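PDB 2ECE: selenium-binding protein from Sulfolobus tokodaii, which is of unknown function but possibly binds selenium, and folds as a beta propeller. Local coordinates for residues Y151-G156 and Y191-N196; S205-P210 and M252-R257; G227-F232 and I241-L246; F268-V273 and P321-I326. All coordinates share one frame; numbering follows the deposited sequence.

Interaction 1 (Y151-G156 and Y191-N196)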
loop_
_atom_site.group_PDB
_atom_site.type_symbol
_atom_site.label_atom_id
_atom_site.label_comp_id
_atom_site.label_asym_id
_atom_site.label_seq_id
_atom_site.Cartn_x
_atom_site.Cartn_y
_atom_site.Cartn_z
ATOM N N TYR A 151 -8.586 9.916 6.514
ATOM C CA TYR A 151 -9.032 8.598 6.948
ATOM C C TYR A 151 -7.862 7.637 7.114
ATOM O O TYR A 151 -6.972 7.583 6.266
ATOM C CB TYR A 151 -10.014 8.007 5.926
ATOM C CG TYR A 151 -11.311 8.767 5.759
ATOM C CD1 TYR A 151 -11.326 10.091 5.311
ATOM C CD2 TYR A 151 -12.534 8.144 6.016
ATOM C CE1 TYR A 151 -12.532 10.773 5.122
ATOM C CE2 TYR A 151 -13.740 8.811 5.832
ATOM C CZ TYR A 151 -13.734 10.124 5.384
ATOM O OH TYR A 151 -14.932 10.780 5.194
ATOM N N ILE A 152 -7.885 6.860 8.195
ATOM C CA ILE A 152 -6.819 5.909 8.479
ATOM C C ILE A 152 -7.401 4.588 8.947
ATOM O O ILE A 152 -8.207 4.559 9.868
ATOM C CB ILE A 152 -5.876 6.439 9.589
ATOM C CG1 ILE A 152 -5.369 7.839 9.216
ATOM C CG2 ILE A 152 -4.710 5.480 9.781
ATOM C CD1 ILE A 152 -4.536 8.501 10.290
ATOM N N SER A 153 -6.991 3.490 8.321
ATOM C CA SER A 153 -7.497 2.187 8.724
ATOM C C SER A 153 -6.670 1.635 9.885
ATOM O O SER A 153 -5.519 2.028 10.085
ATOM C CB SER A 153 -7.463 1.213 7.545
ATOM O OG SER A 153 -6.132 0.957 7.139
ATOM N N ALA A 154 -7.269 0.733 10.657
ATOM C CA ALA A 154 -6.596 0.126 11.802
ATOM C C ALA A 154 -6.935 -1.363 11.863
ATOM O O ALA A 154 -8.073 -1.760 11.620
ATOM C CB ALA A 154 -7.020 0.833 13.099
ATOM N N LEU A 155 -5.940 -2.183 12.187
ATOM C CA LEU A 155 -6.109 -3.631 12.247
ATOM C C LEU A 155 -6.998 -4.182 13.365
ATOM O O LEU A 155 -7.611 -5.236 13.204
ATOM C CB LEU A 155 -4.737 -4.302 12.328
ATOM C CG LEU A 155 -4.022 -4.791 11.059
ATOM C CD1 LEU A 155 -4.380 -3.949 9.853
ATOM C CD2 LEU A 155 -2.532 -4.813 11.317
ATOM N N GLY A 156 -7.080 -3.491 14.497
ATOM C CA GLY A 156 -7.915 -4.010 15.569
ATOM C C GLY A 156 -8.354 -2.992 16.604
ATOM O O GLY A 156 -8.172 -1.791 16.410
ATOM N N TYR A 191 -7.994 -3.979 6.908
ATOM C CA TYR A 191 -6.624 -3.886 6.387
ATOM C C TYR A 191 -6.463 -2.614 5.553
ATOM O O TYR A 191 -5.922 -1.614 6.023
ATOM C CB TYR A 191 -6.299 -5.074 5.496
ATOM C CG TYR A 191 -4.882 -5.044 4.957
ATOM C CD1 TYR A 191 -4.595 -4.657 3.642
ATOM C CD2 TYR A 191 -3.814 -5.339 5.800
ATOM C CE1 TYR A 191 -3.261 -4.561 3.193
ATOM C CE2 TYR A 191 -2.496 -5.247 5.371
ATOM C CZ TYR A 191 -2.225 -4.859 4.073
ATOM O OH TYR A 191 -0.916 -4.776 3.668
ATOM N N ASP A 192 -7.122 -2.597 4.402
ATOM C CA ASP A 192 -7.006 -1.452 3.498
ATOM C C ASP A 192 -8.400 -0.939 3.180
ATOM O O ASP A 192 -9.398 -1.540 3.572
ATOM C CB ASP A 192 -6.268 -1.846 2.198
ATOM C CG ASP A 192 -5.979 -0.646 1.303
ATOM O OD1 ASP A 192 -5.590 0.418 1.838
ATOM O OD2 ASP A 192 -6.125 -0.769 0.066
ATOM N N PHE A 193 -8.467 0.188 2.488
ATOM C CA PHE A 193 -9.742 0.769 2.107
ATOM C C PHE A 193 -9.497 1.862 1.095
ATOM O O PHE A 193 -8.395 2.387 0.992
ATOM C CB PHE A 193 -10.454 1.404 3.314
ATOM C CG PHE A 193 -9.884 2.753 3.727
ATOM C CD1 PHE A 193 -8.735 2.837 4.514
ATOM C CD2 PHE A 193 -10.490 3.938 3.307
ATOM C CE1 PHE A 193 -8.197 4.083 4.878
ATOM C CE2 PHE A 193 -9.960 5.189 3.665
ATOM C CZ PHE A 193 -8.811 5.260 4.452
ATOM N N TRP A 194 -10.528 2.177 0.330
ATOM C CA TRP A 194 -10.473 3.285 -0.601
ATOM C C TRP A 194 -11.899 3.621 -1.002
ATOM O O TRP A 194 -12.845 3.163 -0.359
ATOM C CB TRP A 194 -9.586 3.025 -1.830
ATOM C CG TRP A 194 -8.947 4.333 -2.255
ATOM C CD1 TRP A 194 -9.351 5.584 -1.871
ATOM C CD2 TRP A 194 -7.803 4.530 -3.108
ATOM N NE1 TRP A 194 -8.536 6.541 -2.424
ATOM C CE2 TRP A 194 -7.579 5.928 -3.186
ATOM C CE3 TRP A 194 -6.947 3.668 -3.809
ATOM C CZ2 TRP A 194 -6.538 6.485 -3.940
ATOM C CZ3 TRP A 194 -5.904 4.227 -4.566
ATOM C CH2 TRP A 194 -5.713 5.621 -4.621
ATOM N N TRP A 195 -12.077 4.403 -2.055
ATOM C CA TRP A 195 -13.422 4.806 -2.400
ATOM C C TRP A 195 -13.585 5.304 -3.828
ATOM O O TRP A 195 -12.619 5.436 -4.582
ATOM C CB TRP A 195 -13.839 5.928 -1.428
ATOM C CG TRP A 195 -12.758 7.024 -1.268
ATOM C CD1 TRP A 195 -12.054 7.628 -2.271
ATOM C CD2 TRP A 195 -12.281 7.623 -0.038
ATOM N NE1 TRP A 195 -11.175 8.555 -1.757
ATOM C CE2 TRP A 195 -11.291 8.573 -0.392
ATOM C CE3 TRP A 195 -12.592 7.449 1.319
ATOM C CZ2 TRP A 195 -10.609 9.348 0.564
ATOM C CZ3 TRP A 195 -11.908 8.226 2.277
ATOM C CH2 TRP A 195 -10.929 9.161 1.886
ATOM N N ASN A 196 -14.837 5.558 -4.181
ATOM C CA ASN A 196 -15.209 6.153 -5.450
ATOM C C ASN A 196 -16.031 7.291 -4.862
ATOM O O ASN A 196 -17.171 7.092 -4.439
ATOM C CB ASN A 196 -16.107 5.246 -6.286
ATOM C CG ASN A 196 -16.527 5.908 -7.587
ATOM O OD1 ASN A 196 -17.081 7.007 -7.579
ATOM N ND2 ASN A 196 -16.259 5.248 -8.711
#

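Interaction 2 (S205-P210 and M252-R257)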
loop_
_atom_site.group_PDB
_atom_site.type_symbol
_atom_site.label_atom_id
_atom_site.label_comp_id
_atom_site.label_asym_id
_atom_site.label_seq_id
_atom_site.Cartn_x
_atom_site.Cartn_y
_atom_site.Cartn_z
ATOM N N SER A 205 -11.087 -3.965 3.111
ATOM C CA SER A 205 -10.647 -5.361 3.010
ATOM C C SER A 205 -10.401 -6.065 4.349
ATOM O O SER A 205 -10.832 -5.588 5.398
ATOM C CB SER A 205 -9.387 -5.435 2.138
ATOM O OG SER A 205 -8.362 -4.608 2.655
ATOM N N GLU A 206 -9.707 -7.202 4.311
ATOM C CA GLU A 206 -9.463 -7.967 5.537
ATOM C C GLU A 206 -8.151 -8.752 5.561
ATOM O O GLU A 206 -7.862 -9.535 4.652
ATOM C CB GLU A 206 -10.586 -8.986 5.776
ATOM C CG GLU A 206 -12.027 -8.489 5.698
ATOM C CD GLU A 206 -13.019 -9.632 5.929
ATOM O OE1 GLU A 206 -12.661 -10.784 5.612
ATOM O OE2 GLU A 206 -14.148 -9.388 6.409
ATOM N N TRP A 207 -7.370 -8.549 6.617
ATOM C CA TRP A 207 -6.128 -9.286 6.789
ATOM C C TRP A 207 -6.370 -10.161 8.019
ATOM O O TRP A 207 -6.884 -11.268 7.891
ATOM C CB TRP A 207 -4.952 -8.334 7.012
ATOM C CG TRP A 207 -3.601 -9.005 6.986
ATOM C CD1 TRP A 207 -3.270 -10.168 6.341
ATOM C CD2 TRP A 207 -2.382 -8.501 7.551
ATOM N NE1 TRP A 207 -1.919 -10.410 6.461
ATOM C CE2 TRP A 207 -1.350 -9.404 7.197
ATOM C CE3 TRP A 207 -2.059 -7.371 8.312
ATOM C CZ2 TRP A 207 -0.020 -9.211 7.583
ATOM C CZ3 TRP A 207 -0.733 -7.179 8.697
ATOM C CH2 TRP A 207 0.269 -8.095 8.330
ATOM N N ALA A 208 -6.036 -9.647 9.200
ATOM C CA ALA A 208 -6.235 -10.362 10.460
ATOM C C ALA A 208 -6.013 -9.340 11.568
ATOM O O ALA A 208 -5.478 -8.270 11.299
ATOM C CB ALA A 208 -5.234 -11.508 10.587
ATOM N N VAL A 209 -6.423 -9.649 12.797
ATOM C CA VAL A 209 -6.239 -8.704 13.896
ATOM C C VAL A 209 -4.788 -8.700 14.368
ATOM O O VAL A 209 -4.029 -9.623 14.075
ATOM C CB VAL A 209 -7.153 -9.030 15.104
ATOM C CG1 VAL A 209 -8.610 -9.054 14.662
ATOM C CG2 VAL A 209 -6.743 -10.350 15.736
ATOM N N PRO A 210 -4.381 -7.645 15.092
ATOM C CA PRO A 210 -3.014 -7.515 15.607
ATOM C C PRO A 210 -2.509 -8.751 16.341
ATOM O O PRO A 210 -1.414 -9.243 16.066
ATOM C CB PRO A 210 -3.115 -6.303 16.528
ATOM C CG PRO A 210 -4.087 -5.440 15.785
ATOM C CD PRO A 210 -5.165 -6.439 15.405
ATOM N N MET A 252 -6.385 -13.534 3.097
ATOM C CA MET A 252 -5.706 -12.256 3.052
ATOM C C MET A 252 -6.185 -11.430 1.850
ATOM O O MET A 252 -5.554 -11.417 0.789
ATOM C CB MET A 252 -4.192 -12.466 2.978
ATOM C CG MET A 252 -3.602 -13.214 4.180
ATOM S SD MET A 252 -1.798 -13.240 4.218
ATOM C CE MET A 252 -1.468 -14.800 5.097
ATOM N N ALA A 253 -7.227 -10.634 2.087
ATOM C CA ALA A 253 -7.791 -9.754 1.073
ATOM C C ALA A 253 -7.098 -8.428 1.413
ATOM O O ALA A 253 -7.575 -7.712 2.305
ATOM C CB ALA A 253 -9.312 -9.649 1.258
ATOM N N LEU A 254 -6.021 -8.077 0.709
ATOM C CA LEU A 254 -5.271 -6.893 1.026
ATOM C C LEU A 254 -5.709 -5.600 0.275
ATOM O O LEU A 254 -6.622 -4.891 0.721
ATOM C CB LEU A 254 -3.714 -7.222 0.826
ATOM C CG LEU A 254 -3.305 -8.375 1.786
ATOM C CD1 LEU A 254 -1.803 -8.360 1.845
ATOM C CD2 LEU A 254 -3.872 -8.236 3.216
ATOM N N GLU A 255 -4.775 -5.159 -0.599
ATOM C CA GLU A 255 -4.846 -3.897 -1.332
ATOM C C GLU A 255 -5.977 -3.640 -2.276
ATOM O O GLU A 255 -6.197 -4.396 -3.243
ATOM C CB GLU A 255 -3.504 -3.640 -2.071
ATOM C CG GLU A 255 -2.232 -3.642 -1.214
ATOM C CD GLU A 255 -2.159 -2.504 -0.202
ATOM O OE1 GLU A 255 -2.680 -1.411 -0.489
ATOM O OE2 GLU A 255 -1.558 -2.697 0.879
ATOM N N LEU A 256 -6.670 -2.532 -2.025
ATOM C CA LEU A 256 -7.860 -2.162 -2.803
ATOM C C LEU A 256 -7.552 -1.064 -3.784
ATOM O O LEU A 256 -7.080 0.002 -3.384
ATOM C CB LEU A 256 -9.001 -1.699 -1.873
ATOM C CG LEU A 256 -9.795 -2.804 -1.180
ATOM C CD1 LEU A 256 -10.544 -2.252 0.019
ATOM C CD2 LEU A 256 -10.749 -3.426 -2.187
ATOM N N ARG A 257 -7.817 -1.297 -5.065
ATOM C CA ARG A 257 -7.501 -0.285 -6.059
ATOM C C ARG A 257 -8.629 0.008 -7.041
ATOM O O ARG A 257 -8.789 -0.681 -8.046
ATOM C CB ARG A 257 -6.247 -0.692 -6.844
ATOM C CG ARG A 257 -4.982 -0.850 -5.996
ATOM C CD ARG A 257 -4.442 0.493 -5.475
ATOM N NE ARG A 257 -3.158 0.322 -4.787
ATOM C CZ ARG A 257 -3.019 -0.071 -3.524
ATOM N NH1 ARG A 257 -4.085 -0.325 -2.778
ATOM N NH2 ARG A 257 -1.808 -0.240 -3.015
#

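Interaction 3 (G227-F232 and I241-L246)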
loop_
_atom_site.group_PDB
_atom_site.type_symbol
_atom_site.label_atom_id
_atom_site.label_comp_id
_atom_site.label_asym_id
_atom_site.label_seq_id
_atom_site.Cartn_x
_atom_site.Cartn_y
_atom_site.Cartn_z
ATOM N N GLY A 227 -8.970 -13.139 6.851
ATOM C CA GLY A 227 -10.176 -12.898 6.080
ATOM C C GLY A 227 -10.075 -13.041 4.576
ATOM O O GLY A 227 -8.986 -13.193 4.025
ATOM N N ASN A 228 -11.226 -12.992 3.913
ATOM C CA ASN A 228 -11.275 -13.100 2.464
ATOM C C ASN A 228 -12.478 -12.374 1.876
ATOM O O ASN A 228 -12.962 -12.734 0.803
ATOM C CB ASN A 228 -11.295 -14.575 2.036
ATOM C CG ASN A 228 -12.501 -15.328 2.565
ATOM O OD1 ASN A 228 -12.709 -16.494 2.218
ATOM N ND2 ASN A 228 -13.298 -14.675 3.405
ATOM N N ARG A 229 -12.944 -11.336 2.571
ATOM C CA ARG A 229 -14.099 -10.570 2.120
ATOM C C ARG A 229 -13.774 -9.114 1.801
ATOM O O ARG A 229 -12.848 -8.534 2.369
ATOM C CB ARG A 229 -15.183 -10.568 3.202
ATOM C CG ARG A 229 -15.474 -11.916 3.826
ATOM C CD ARG A 229 -16.096 -11.729 5.210
ATOM N NE ARG A 229 -17.483 -11.285 5.167
ATOM C CZ ARG A 229 -18.132 -10.770 6.206
ATOM N NH1 ARG A 229 -17.516 -10.625 7.373
ATOM N NH2 ARG A 229 -19.401 -10.411 6.084
ATOM N N ILE A 230 -14.549 -8.539 0.884
ATOM C CA ILE A 230 -14.436 -7.129 0.534
ATOM C C ILE A 230 -15.783 -6.567 0.987
ATOM O O ILE A 230 -16.833 -7.175 0.752
ATOM C CB ILE A 230 -14.242 -6.885 -0.988
ATOM C CG1 ILE A 230 -14.417 -5.392 -1.298
ATOM C CG2 ILE A 230 -15.230 -7.706 -1.792
ATOM C CD1 ILE A 230 -14.015 -4.994 -2.724
ATOM N N HIS A 231 -15.754 -5.428 1.663
ATOM C CA HIS A 231 -16.975 -4.816 2.166
ATOM C C HIS A 231 -17.297 -3.546 1.395
ATOM O O HIS A 231 -16.410 -2.727 1.140
ATOM C CB HIS A 231 -16.808 -4.483 3.651
ATOM C CG HIS A 231 -16.508 -5.673 4.506
ATOM N ND1 HIS A 231 -17.494 -6.423 5.113
ATOM C CD2 HIS A 231 -15.330 -6.247 4.856
ATOM C CE1 HIS A 231 -16.936 -7.403 5.803
ATOM N NE2 HIS A 231 -15.625 -7.320 5.663
ATOM N N PHE A 232 -18.564 -3.394 1.024
ATOM C CA PHE A 232 -19.022 -2.215 0.297
ATOM C C PHE A 232 -19.841 -1.360 1.249
ATOM O O PHE A 232 -20.777 -1.852 1.885
ATOM C CB PHE A 232 -19.867 -2.639 -0.904
ATOM C CG PHE A 232 -19.117 -3.494 -1.877
ATOM C CD1 PHE A 232 -18.201 -2.925 -2.751
ATOM C CD2 PHE A 232 -19.257 -4.880 -1.854
ATOM C CE1 PHE A 232 -17.422 -3.722 -3.587
ATOM C CE2 PHE A 232 -18.484 -5.688 -2.686
ATOM C CZ PHE A 232 -17.564 -5.106 -3.553
ATOM N N ILE A 241 -23.076 -1.822 3.423
ATOM C CA ILE A 241 -24.260 -2.268 2.694
ATOM C C ILE A 241 -24.189 -3.666 2.094
ATOM O O ILE A 241 -25.222 -4.301 1.890
ATOM C CB ILE A 241 -24.632 -1.287 1.566
ATOM C CG1 ILE A 241 -23.442 -1.108 0.624
ATOM C CG2 ILE A 241 -25.069 0.051 2.160
ATOM C CD1 ILE A 241 -23.827 -0.609 -0.759
ATOM N N HIS A 242 -22.987 -4.150 1.810
ATOM C CA HIS A 242 -22.838 -5.479 1.227
ATOM C C HIS A 242 -21.398 -5.957 1.367
ATOM O O HIS A 242 -20.499 -5.168 1.656
ATOM C CB HIS A 242 -23.251 -5.438 -0.257
ATOM C CG HIS A 242 -23.322 -6.783 -0.914
ATOM N ND1 HIS A 242 -24.076 -7.822 -0.409
ATOM C CD2 HIS A 242 -22.759 -7.249 -2.055
ATOM C CE1 HIS A 242 -23.972 -8.870 -1.210
ATOM N NE2 HIS A 242 -23.178 -8.547 -2.215
ATOM N N SER A 243 -21.194 -7.256 1.185
ATOM C CA SER A 243 -19.865 -7.842 1.262
ATOM C C SER A 243 -19.836 -9.043 0.325
ATOM O O SER A 243 -20.864 -9.678 0.086
ATOM C CB SER A 243 -19.549 -8.292 2.692
ATOM O OG SER A 243 -20.118 -9.560 2.966
ATOM N N LEU A 244 -18.662 -9.339 -0.213
ATOM C CA LEU A 244 -18.496 -10.469 -1.113
ATOM C C LEU A 244 -17.278 -11.254 -0.664
ATOM O O LEU A 244 -16.301 -10.679 -0.175
ATOM C CB LEU A 244 -18.293 -9.982 -2.554
ATOM C CG LEU A 244 -19.481 -9.345 -3.273
ATOM C CD1 LEU A 244 -19.006 -8.719 -4.586
ATOM C CD2 LEU A 244 -20.549 -10.407 -3.533
ATOM N N THR A 245 -17.345 -12.570 -0.799
ATOM C CA THR A 245 -16.232 -13.426 -0.422
ATOM C C THR A 245 -15.432 -13.713 -1.685
ATOM O O THR A 245 -15.996 -14.118 -2.700
ATOM C CB THR A 245 -16.757 -14.723 0.209
ATOM O OG1 THR A 245 -17.386 -14.406 1.457
ATOM C CG2 THR A 245 -15.631 -15.705 0.457
ATOM N N LEU A 246 -14.124 -13.490 -1.627
ATOM C CA LEU A 246 -13.255 -13.692 -2.783
ATOM C C LEU A 246 -12.629 -15.087 -2.816
ATOM O O LEU A 246 -11.408 -15.234 -2.755
ATOM C CB LEU A 246 -12.164 -12.620 -2.785
ATOM C CG LEU A 246 -12.758 -11.215 -2.617
ATOM C CD1 LEU A 246 -11.661 -10.177 -2.502
ATOM C CD2 LEU A 246 -13.674 -10.911 -3.799
#

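Interaction 4 (F268-V273 and P321-I326)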
loop_
_atom_site.group_PDB
_atom_site.type_symbol
_atom_site.label_atom_id
_atom_site.label_comp_id
_atom_site.label_asym_id
_atom_site.label_seq_id
_atom_site.Cartn_x
_atom_site.Cartn_y
_atom_site.Cartn_z
ATOM N N PHE A 268 -9.665 -3.380 -8.408
ATOM C CA PHE A 268 -9.066 -4.682 -8.123
ATOM C C PHE A 268 -8.661 -4.865 -6.665
ATOM O O PHE A 268 -8.647 -3.911 -5.874
ATOM C CB PHE A 268 -7.816 -4.897 -8.984
ATOM C CG PHE A 268 -8.073 -4.834 -10.465
ATOM C CD1 PHE A 268 -8.103 -3.611 -11.131
ATOM C CD2 PHE A 268 -8.283 -6.006 -11.195
ATOM C CE1 PHE A 268 -8.340 -3.553 -12.511
ATOM C CE2 PHE A 268 -8.520 -5.963 -12.575
ATOM C CZ PHE A 268 -8.548 -4.732 -13.233
ATOM N N ILE A 269 -8.347 -6.114 -6.329
ATOM C CA ILE A 269 -7.872 -6.483 -5.002
ATOM C C ILE A 269 -7.125 -7.804 -5.127
ATOM O O ILE A 269 -7.492 -8.669 -5.932
ATOM C CB ILE A 269 -9.009 -6.648 -3.963
ATOM C CG1 ILE A 269 -8.395 -6.912 -2.581
ATOM C CG2 ILE A 269 -9.920 -7.802 -4.342
ATOM C CD1 ILE A 269 -9.403 -6.935 -1.436
ATOM N N ASN A 270 -6.064 -7.943 -4.344
ATOM C CA ASN A 270 -5.271 -9.157 -4.360
ATOM C C ASN A 270 -5.578 -10.064 -3.171
ATOM O O ASN A 270 -5.761 -9.595 -2.040
ATOM C CB ASN A 270 -3.776 -8.806 -4.367
ATOM C CG ASN A 270 -3.352 -7.967 -3.156
ATOM O OD1 ASN A 270 -3.947 -6.929 -2.860
ATOM N ND2 ASN A 270 -2.310 -8.411 -2.465
ATOM N N MET A 271 -5.679 -11.359 -3.454
ATOM C CA MET A 271 -5.888 -12.375 -2.433
ATOM C C MET A 271 -4.516 -13.020 -2.415
ATOM O O MET A 271 -4.097 -13.614 -3.408
ATOM C CB MET A 271 -6.946 -13.395 -2.861
ATOM C CG MET A 271 -8.376 -12.904 -2.745
ATOM S SD MET A 271 -8.747 -12.097 -1.151
ATOM C CE MET A 271 -8.475 -13.427 0.004
ATOM N N VAL A 272 -3.811 -12.890 -1.296
ATOM C CA VAL A 272 -2.449 -13.408 -1.188
ATOM C C VAL A 272 -2.216 -14.910 -1.336
ATOM O O VAL A 272 -1.324 -15.326 -2.076
ATOM C CB VAL A 272 -1.790 -12.956 0.141
ATOM C CG1 VAL A 272 -0.355 -13.473 0.215
ATOM C CG2 VAL A 272 -1.803 -11.431 0.235
ATOM N N VAL A 273 -3.000 -15.730 -0.651
ATOM C CA VAL A 273 -2.757 -17.161 -0.725
ATOM C C VAL A 273 -3.995 -18.049 -0.666
ATOM O O VAL A 273 -4.936 -17.791 0.088
ATOM C CB VAL A 273 -1.772 -17.577 0.391
ATOM C CG1 VAL A 273 -2.313 -17.143 1.738
ATOM C CG2 VAL A 273 -1.536 -19.081 0.363
ATOM N N PRO A 321 3.551 -17.411 -4.928
ATOM C CA PRO A 321 3.905 -16.125 -5.523
ATOM C C PRO A 321 3.824 -15.018 -4.475
ATOM O O PRO A 321 4.627 -14.089 -4.489
ATOM C CB PRO A 321 2.869 -15.963 -6.635
ATOM C CG PRO A 321 1.685 -16.721 -6.101
ATOM C CD PRO A 321 2.341 -17.964 -5.558
ATOM N N LEU A 322 2.870 -15.154 -3.555
ATOM C CA LEU A 322 2.645 -14.171 -2.495
ATOM C C LEU A 322 2.514 -12.766 -3.063
ATOM O O LEU A 322 3.370 -11.906 -2.834
ATOM C CB LEU A 322 3.779 -14.195 -1.466
ATOM C CG LEU A 322 3.983 -15.485 -0.665
ATOM C CD1 LEU A 322 5.185 -15.320 0.265
ATOM C CD2 LEU A 322 2.723 -15.804 0.128
ATOM N N VAL A 323 1.449 -12.544 -3.823
ATOM C CA VAL A 323 1.192 -11.228 -4.398
ATOM C C VAL A 323 0.665 -10.383 -3.247
ATOM O O VAL A 323 -0.469 -10.571 -2.805
ATOM C CB VAL A 323 0.140 -11.311 -5.522
ATOM C CG1 VAL A 323 -0.223 -9.908 -6.009
ATOM C CG2 VAL A 323 0.699 -12.141 -6.689
ATOM N N THR A 324 1.499 -9.463 -2.762
ATOM C CA THR A 324 1.139 -8.611 -1.630
ATOM C C THR A 324 0.704 -7.176 -1.952
ATOM O O THR A 324 0.048 -6.533 -1.130
ATOM C CB THR A 324 2.301 -8.539 -0.627
ATOM O OG1 THR A 324 3.492 -8.135 -1.312
ATOM C CG2 THR A 324 2.529 -9.897 0.029
ATOM N N ASP A 325 1.078 -6.664 -3.121
ATOM C CA ASP A 325 0.681 -5.313 -3.501
ATOM C C ASP A 325 0.288 -5.212 -4.974
ATOM O O ASP A 325 0.758 -5.988 -5.814
ATOM C CB ASP A 325 1.808 -4.310 -3.209
ATOM C CG ASP A 325 1.345 -2.858 -3.333
ATOM O OD1 ASP A 325 0.268 -2.544 -2.798
ATOM O OD2 ASP A 325 2.051 -2.028 -3.947
ATOM N N ILE A 326 -0.593 -4.259 -5.270
ATOM C CA ILE A 326 -1.041 -3.994 -6.636
ATOM C C ILE A 326 -1.180 -2.483 -6.781
ATOM O O ILE A 326 -1.383 -1.771 -5.789
ATOM C CB ILE A 326 -2.415 -4.646 -6.960
ATOM C CG1 ILE A 326 -3.458 -4.232 -5.920
ATOM C CG2 ILE A 326 -2.271 -6.152 -7.039
ATOM C CD1 ILE A 326 -4.894 -4.529 -6.333
HETATM O O HOH W 1 0.707 -17.033 -2.749
#

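Interaction 1 (Y151-G156 and Y191-N196)
Two successive blades of the beta propeller pack face to face here. Strands 151-154 and 193-196 run at 140° with axes 8.6 Å apart, too far for backbone pairing, so side chains fill the gap. At Y191 the backbone is the partner: S153 OG donates to Y191 O at 2.8 Å from above the carbonyl plane. That hydroxyl also bonds T142 N, so S153 ties the chain entering strand 193-196 to strand 140-145. The Y191 ring touches L155 lightly, CD2 lying 4.3 Å from L155 CD1, and also meets the H141 and W207 rings. The D192 side chain starts away from strand 151-154; its carboxylate bonds T142 OG1 and L256 N. F193, its CG in the crowded position between N and the carbonyl carbon (chi1 77°), drives its ring inward. The packing is tight there, with F193 CZ 3.3 Å from Y151 CB, while Y151 O lies at the ring edge, in its plane. W194 instead lays its CD1 over one face of the W195 indole. W195 meets Y151 in a T-shaped stack, the planes at 82°; W195 NE1 bonds S458 OG, and W195 CZ3 stands 3.5 Å above the centre of the Y151 ring.

Interaction 2 (S205-P210 and M252-R257)
Just past strand 201-204, the chain of one propeller blade crosses to the innermost strand of the next, 250-258, and forms a single antiparallel bridge with it. The tight part lies around S205 and E206. S205 OG, placed by chi1 57° between N and the carbonyl carbon, reaches L254 O at 2.6 Å, in the carbonyl plane and on a lone pair. S205 CB is pressed to 2.9 Å from A253 O. E206 and A253 form a hydrogen-bonded pair, E206 N to A253 O at 3.0 Å and A253 N to E206 O at 2.9 Å, both bent to 143° at the hydrogen. W207 makes the looser end: its NE1 points at M252 SD over 3.6 Å, a weak bond and a Met-aromatic contact at the ring edge. The two side chains run side by side, while L254 CD2 comes obliquely to within 3.7 Å of W207 CD1. This end is loose without being wet, for all seven touching residues are buried. An alanine at S205 would remove the hydroxyl that serves both L254 O and D192 N, and would probably leave two buried backbone groups poorly satisfied and the seam between blades weakened. The chemistry thus implies a joint made chiefly by peptide groups, with one hydroxyl joining two backbone groups, L254 O and D192 N, and sulfur and indole closing its end.

Interaction 3 (G227-F232 and I241-L246)
This is an antiparallel beta hairpin at the outer side of a propeller blade, strands 229-234 and 239-245, the latter at the sheet's edge. The strand axes are 4.6 Å apart and run at 163°. Bonds between I230 and L244, 3.0 Å for N to O in both directions, fix the register, and L246 N prolongs it to N228 O at 2.8 Å, almost straight at 176°. Toward the turn, I241 and H242 both face F232, a classic beta bulge: F232 O accepts from I241 N at 2.8 Å and from H242 N at 3.2 Å. On one face F232 lies obliquely across L244, its CE2 3.6 Å from L244 CD1. An alanine at F232 would remove the ring that covers L244 and stacks on W292, and would probably loosen both the hairpin and its seat on the next blade. On the other face H231 CE1 sits 3.5 Å above the centre of the R229 guanidinium, which forms a salt bridge with D186 and only a weak bond to S243 OG. H231 in turn bonds E206. Strand 201-204 flanks 229-234 within the sheet, while the I230 and F232 face packs on W285 of strand 280-288 and on W292 of strand 291-304.

Interaction 4 (F268-V273 and P321-I326)
The flat group that works here is the N270 carboxamide, since the F268 ring takes no part; I326 CD1 packs against the backbone at F268 C, 3.8 Å away, and against F268 CB. N270 ND2 donates to V323 O at 2.9 Å, with 157° at the hydrogen. The acceptor lies in the amide plane, yet ND2 stands 41° above the V323 carbonyl plane, off its lone pairs. Chi1 of 59° swings the amide across the gap, and I326 CG1 rests 4.1 Å from N270 OD1. V272 packs beside this bond, its CG2 3.4 Å from V323 O and its CG1 3.9 Å from L322 CD2. One water bridges the backbones, donating to V272 O at 2.7 Å and accepting from L322 N at 3.0 Å. All nine touching residues are buried. The arrangement is that of a propeller's blade-to-blade connection: the loop from the last strand of one sheet, 318-319, passes back along 266-274 to start the first strand of the next, 326-328.

Along the chain interaction 1 closes before interaction 2 opens, interaction 3 falls between the two segments of interaction 2, and interaction 4 comes last. They follow consecutive blades of a propeller with seven sheets: interaction 1 joins two blades, interaction 2 joins the second of these to the next, interaction 3 lies within that second blade, and interaction 4 carries the chain onward. Centres of interactions 1 and 2 are about 9 Å apart, linked through D192. Interactions 2 and 4, about 10 Å apart, share neighbouring strands 250-258 and 266-274. Interactions 2 and 3 meet where E206 bonds H231. Interactions 1 and 4 do not touch; interaction 2 bridges them, so packing runs unbroken across four blades.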